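Local coordinates for choline binding protein A (Lactobacillus salivarius str. Ren, PDB 5GT1) that probably contributes to bacterial adhesion to intestinal epithelial cells as an S-layer-type choline-binding protein, the part described being its zinc-binding M23 peptidase-family domain, at residues D98-V103 / T159-R164; Y92-S97 / T144-A149. All coordinates share one frame; numbering follows the deposited sequence.

Interaction 1: D98-V103 / T159-R164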
# COMPACT_ATOMS: atom_id res chain seq x y z
N ASP A 98 1.68 15.39 2.03
CA ASP A 98 1.40 16.39 3.08
C ASP A 98 0.63 15.79 4.25
O ASP A 98 0.92 16.10 5.41
CB ASP A 98 0.65 17.58 2.50
CG ASP A 98 1.59 18.63 1.92
OD1 ASP A 98 1.27 19.20 0.84
OD2 ASP A 98 2.65 18.88 2.54
N GLU A 99 -0.31 14.91 3.93
CA GLU A 99 -1.27 14.39 4.89
C GLU A 99 -1.02 12.91 5.24
O GLU A 99 -1.35 12.46 6.34
CB GLU A 99 -2.66 14.55 4.27
CG GLU A 99 -3.81 14.67 5.25
CD GLU A 99 -5.14 15.03 4.57
OE1 GLU A 99 -6.18 15.01 5.27
OE2 GLU A 99 -5.17 15.33 3.36
N TYR A 100 -0.43 12.16 4.31
CA TYR A 100 -0.42 10.69 4.44
C TYR A 100 0.93 10.03 4.30
O TYR A 100 1.80 10.50 3.56
CB TYR A 100 -1.38 10.06 3.41
CG TYR A 100 -2.83 10.46 3.54
CD1 TYR A 100 -3.62 9.98 4.59
CD2 TYR A 100 -3.43 11.30 2.59
CE1 TYR A 100 -4.97 10.33 4.69
CE2 TYR A 100 -4.77 11.65 2.68
CZ TYR A 100 -5.53 11.17 3.73
OH TYR A 100 -6.86 11.52 3.82
N THR A 101 1.08 8.91 5.00
CA THR A 101 2.19 7.99 4.76
C THR A 101 1.64 6.76 4.04
O THR A 101 0.69 6.11 4.53
CB THR A 101 2.82 7.56 6.09
OG1 THR A 101 3.25 8.73 6.82
CG2 THR A 101 4.01 6.64 5.84
N PHE A 102 2.22 6.45 2.88
CA PHE A 102 1.86 5.28 2.08
C PHE A 102 2.96 4.23 2.22
O PHE A 102 4.14 4.55 2.07
CB PHE A 102 1.73 5.69 0.60
CG PHE A 102 0.73 6.80 0.36
CD1 PHE A 102 -0.58 6.50 -0.00
CD2 PHE A 102 1.11 8.15 0.47
CE1 PHE A 102 -1.50 7.53 -0.23
CE2 PHE A 102 0.21 9.17 0.25
CZ PHE A 102 -1.10 8.86 -0.10
N VAL A 103 2.57 3.00 2.52
CA VAL A 103 3.54 1.89 2.59
C VAL A 103 3.24 0.88 1.48
O VAL A 103 2.14 0.33 1.41
CB VAL A 103 3.51 1.21 3.97
CG1 VAL A 103 4.61 0.14 4.07
CG2 VAL A 103 3.68 2.26 5.07
N THR A 159 -5.18 3.92 13.55
CA THR A 159 -3.85 4.20 13.00
C THR A 159 -3.86 4.06 11.46
O THR A 159 -3.45 4.97 10.74
CB THR A 159 -2.78 3.26 13.59
OG1 THR A 159 -2.70 3.47 15.00
CG2 THR A 159 -1.41 3.52 12.97
N TRP A 160 -4.33 2.92 10.99
CA TRP A 160 -4.36 2.59 9.57
C TRP A 160 -5.72 2.88 9.02
O TRP A 160 -6.74 2.69 9.71
CB TRP A 160 -3.99 1.12 9.35
CG TRP A 160 -2.56 0.85 9.77
CD1 TRP A 160 -2.10 0.28 10.97
CD2 TRP A 160 -1.36 1.16 9.01
NE1 TRP A 160 -0.74 0.21 10.99
CE2 TRP A 160 -0.22 0.73 9.83
CE3 TRP A 160 -1.11 1.72 7.75
CZ2 TRP A 160 1.10 0.86 9.40
CZ3 TRP A 160 0.22 1.86 7.33
CH2 TRP A 160 1.30 1.43 8.13
N LEU A 161 -5.75 3.37 7.79
CA LEU A 161 -6.96 3.75 7.10
C LEU A 161 -7.23 2.81 5.94
O LEU A 161 -6.31 2.20 5.40
CB LEU A 161 -6.85 5.20 6.59
CG LEU A 161 -6.34 6.21 7.61
CD1 LEU A 161 -6.03 7.55 6.96
CD2 LEU A 161 -7.32 6.37 8.78
N ASP A 162 -8.50 2.71 5.54
CA ASP A 162 -8.89 1.82 4.45
C ASP A 162 -8.42 2.41 3.11
O ASP A 162 -8.96 3.43 2.68
CB ASP A 162 -10.41 1.62 4.45
CG ASP A 162 -10.87 0.64 3.37
OD1 ASP A 162 -10.06 0.20 2.52
OD2 ASP A 162 -12.07 0.32 3.38
N PRO A 163 -7.40 1.79 2.47
CA PRO A 163 -6.92 2.36 1.21
C PRO A 163 -7.97 2.30 0.11
O PRO A 163 -7.94 3.16 -0.78
CB PRO A 163 -5.71 1.47 0.85
CG PRO A 163 -5.27 0.90 2.16
CD PRO A 163 -6.58 0.62 2.87
N ARG A 164 -8.86 1.31 0.15
CA ARG A 164 -9.88 1.20 -0.90
C ARG A 164 -10.79 2.43 -0.90
O ARG A 164 -11.00 3.06 -1.94
CB ARG A 164 -10.72 -0.08 -0.80
CG ARG A 164 -11.69 -0.20 -1.97
CD ARG A 164 -12.32 -1.57 -2.10
NE ARG A 164 -13.27 -1.80 -1.03
CZ ARG A 164 -14.22 -2.74 -1.06
NH1 ARG A 164 -14.37 -3.54 -2.11
NH2 ARG A 164 -15.03 -2.86 -0.02
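Trp160 brings the far rim of its indole up to Val103, where CH2 of the tryptophan lies 4.0 Å from CG2 of the valine. The methyl sits at the ring edge, in the indole plane, and the two side chains cross at about a right angle. Val103 turns CG2 to this place by setting CG1 anti to its backbone N (chi1 -175°). At the other end of the indole, NE1 is hydrogen-bonded to the carbonyl O of Ala149, which fixes the ring from the side of helix 146-151. Both segments flank strand 135-141 of the curled antiparallel sheet of the M23 domain: Val103 pairs with Gly139 and Leu161 with Ile140, so the contact reaches across the strand that carries the zinc ligand His137. The side chain of Val103 lies about 6 Å from that of His137. Further along, Leu161 presents CD1 to the edge of the Tyr100 ring, 3.7 Å from CE1 of that tyrosine and near the ring plane. Glu99 CB lies over one face of the same ring. Just past Leu161 the chain turns into helix 163-173, with Asp162 as N-cap: its OD1 accepts from Arg164 N at 2.9 Å, the donor standing above the carboxylate plane.

Interaction 2: Y92-S97 / T144-A149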
# COMPACT_ATOMS: atom_id res chain seq x y z
N TYR A 92 10.03 -3.04 1.52
CA TYR A 92 8.96 -2.04 1.45
C TYR A 92 9.45 -0.64 1.08
O TYR A 92 10.62 -0.30 1.30
CB TYR A 92 8.16 -2.00 2.76
CG TYR A 92 9.00 -1.55 3.94
CD1 TYR A 92 9.05 -0.20 4.30
CD2 TYR A 92 9.76 -2.46 4.66
CE1 TYR A 92 9.83 0.23 5.36
CE2 TYR A 92 10.54 -2.04 5.74
CZ TYR A 92 10.58 -0.69 6.08
OH TYR A 92 11.35 -0.26 7.13
N VAL A 93 8.55 0.17 0.53
CA VAL A 93 8.84 1.56 0.20
C VAL A 93 7.82 2.42 0.92
O VAL A 93 6.63 2.11 0.90
CB VAL A 93 8.68 1.80 -1.31
CG1 VAL A 93 9.00 3.24 -1.67
CG2 VAL A 93 9.55 0.83 -2.08
N VAL A 94 8.31 3.48 1.58
CA VAL A 94 7.46 4.45 2.27
C VAL A 94 7.50 5.78 1.51
O VAL A 94 8.58 6.32 1.21
CB VAL A 94 7.89 4.65 3.74
CG1 VAL A 94 6.95 5.60 4.48
CG2 VAL A 94 7.97 3.29 4.45
N VAL A 95 6.32 6.29 1.17
CA VAL A 95 6.15 7.57 0.50
C VAL A 95 5.30 8.47 1.41
O VAL A 95 4.26 8.04 1.90
CB VAL A 95 5.46 7.42 -0.88
CG1 VAL A 95 5.21 8.78 -1.52
CG2 VAL A 95 6.28 6.54 -1.82
N ARG A 96 5.76 9.70 1.63
CA ARG A 96 5.04 10.64 2.50
C ARG A 96 4.56 11.82 1.69
O ARG A 96 5.35 12.43 0.97
CB ARG A 96 5.95 11.13 3.64
CG ARG A 96 5.33 12.23 4.51
CD ARG A 96 4.33 11.69 5.52
NE ARG A 96 3.47 12.75 6.05
CZ ARG A 96 2.41 12.56 6.84
NH1 ARG A 96 2.03 11.34 7.21
NH2 ARG A 96 1.71 13.62 7.27
N SER A 97 3.27 12.11 1.76
CA SER A 97 2.70 13.33 1.17
C SER A 97 2.43 14.33 2.31
O SER A 97 2.90 14.14 3.43
CB SER A 97 1.42 13.01 0.40
OG SER A 97 0.38 12.60 1.27
N THR A 144 3.16 9.82 11.13
CA THR A 144 4.34 10.32 10.50
C THR A 144 5.53 9.39 10.82
O THR A 144 6.44 9.22 10.01
CB THR A 144 4.51 11.80 10.93
OG1 THR A 144 4.62 12.64 9.78
CG2 THR A 144 5.66 12.00 11.88
N ASN A 145 5.48 8.75 11.98
CA ASN A 145 6.48 7.77 12.41
C ASN A 145 6.02 6.41 11.92
O ASN A 145 5.13 5.81 12.52
CB ASN A 145 6.59 7.79 13.94
CG ASN A 145 7.63 6.82 14.49
OD1 ASN A 145 8.10 5.92 13.80
ND2 ASN A 145 7.99 7.02 15.75
N VAL A 146 6.62 5.92 10.83
CA VAL A 146 6.14 4.69 10.20
C VAL A 146 6.34 3.46 11.11
O VAL A 146 5.48 2.58 11.16
CB VAL A 146 6.76 4.47 8.78
CG1 VAL A 146 8.17 3.92 8.84
CG2 VAL A 146 5.89 3.52 7.97
N MET A 147 7.44 3.43 11.85
CA MET A 147 7.71 2.31 12.75
C MET A 147 6.65 2.20 13.84
O MET A 147 6.24 1.10 14.20
CB MET A 147 9.12 2.41 13.34
CG MET A 147 10.21 2.11 12.33
SD MET A 147 10.07 0.47 11.57
CE MET A 147 11.23 0.72 10.23
N LYS A 148 6.21 3.35 14.35
CA LYS A 148 5.13 3.37 15.33
C LYS A 148 3.83 2.84 14.71
O LYS A 148 3.15 1.98 15.29
CB LYS A 148 4.96 4.78 15.91
CG LYS A 148 4.03 4.84 17.11
N ALA A 149 3.51 3.29 13.49
CA ALA A 149 2.35 2.74 12.78
C ALA A 149 2.50 1.23 12.61
O ALA A 149 1.57 0.46 12.87
CB ALA A 149 2.16 3.45 11.44
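Arg96 lays one face of its guanidinium under the hydroxyl of Thr144, with OG1 of the threonine over the centre of the group and 3.7 Å from CZ of the arginine. The two side chains meet at about a right angle. The arginine leaves the strand with CG anti to its backbone N (chi1 174°) and then bends at chi2 (78°), which brings the flat group beneath the threonine while NH1 is hydrogen-bonded to Thr101 OG1 and to the carbonyl O of Arg142. With an alanine here, Thr101 OG1 and the Arg142 carbonyl would probably lose the NH1 donor they share, and the hydroxyl of Thr144 the flat group beneath it. In the middle, Val94 and Val146 approach each other obliquely, their CG2 methyls 4.1 Å apart; CG1 of Val94 is almost as near to the same Val146 methyl. This is a helix-on-sheet contact of the M23 domain: the start of helix 146-151 packs on strand 92-96, and Val146 also touches Val103 on the adjoining strand. Asn145 is the N-cap, its OD1 accepting from Lys148 N at 3.2 Å from well above the carbonyl plane. At the end of the strand away from Arg96 stands Tyr92; Met147, from the helix, bends its chain at chi2 and brings CE within 3.3 Å of OH of Tyr92, the two side chains crossing at about a right angle. The polar partner of the tyrosine oxygen is Gln82 NE2, in a weak hydrogen bond, and Ile86 packs against both Tyr92 and Met147.

Overall arrangement
Following the chain from the N terminus, of the parts in contact strand 92-96 comes first and turns through residues 97-100 into strand 101-108, its antiparallel neighbour. The chain then runs on through strand 135-141 to helix 146-151, where interaction 2 closes its loop back on strand 92-96. Strand 160-161 follows, and interaction 1 closes the second loop back on residues 98-103. The segments alternate, so the two loops cross, and the contact centres are about 9 Å apart. Within the hairpin a probable hydrogen bond, Phe102 N to Val95 O at 2.8 Å, joins the two contacts directly. Together they tie one hairpin of the sheet to the helix and the short strand that follow His137.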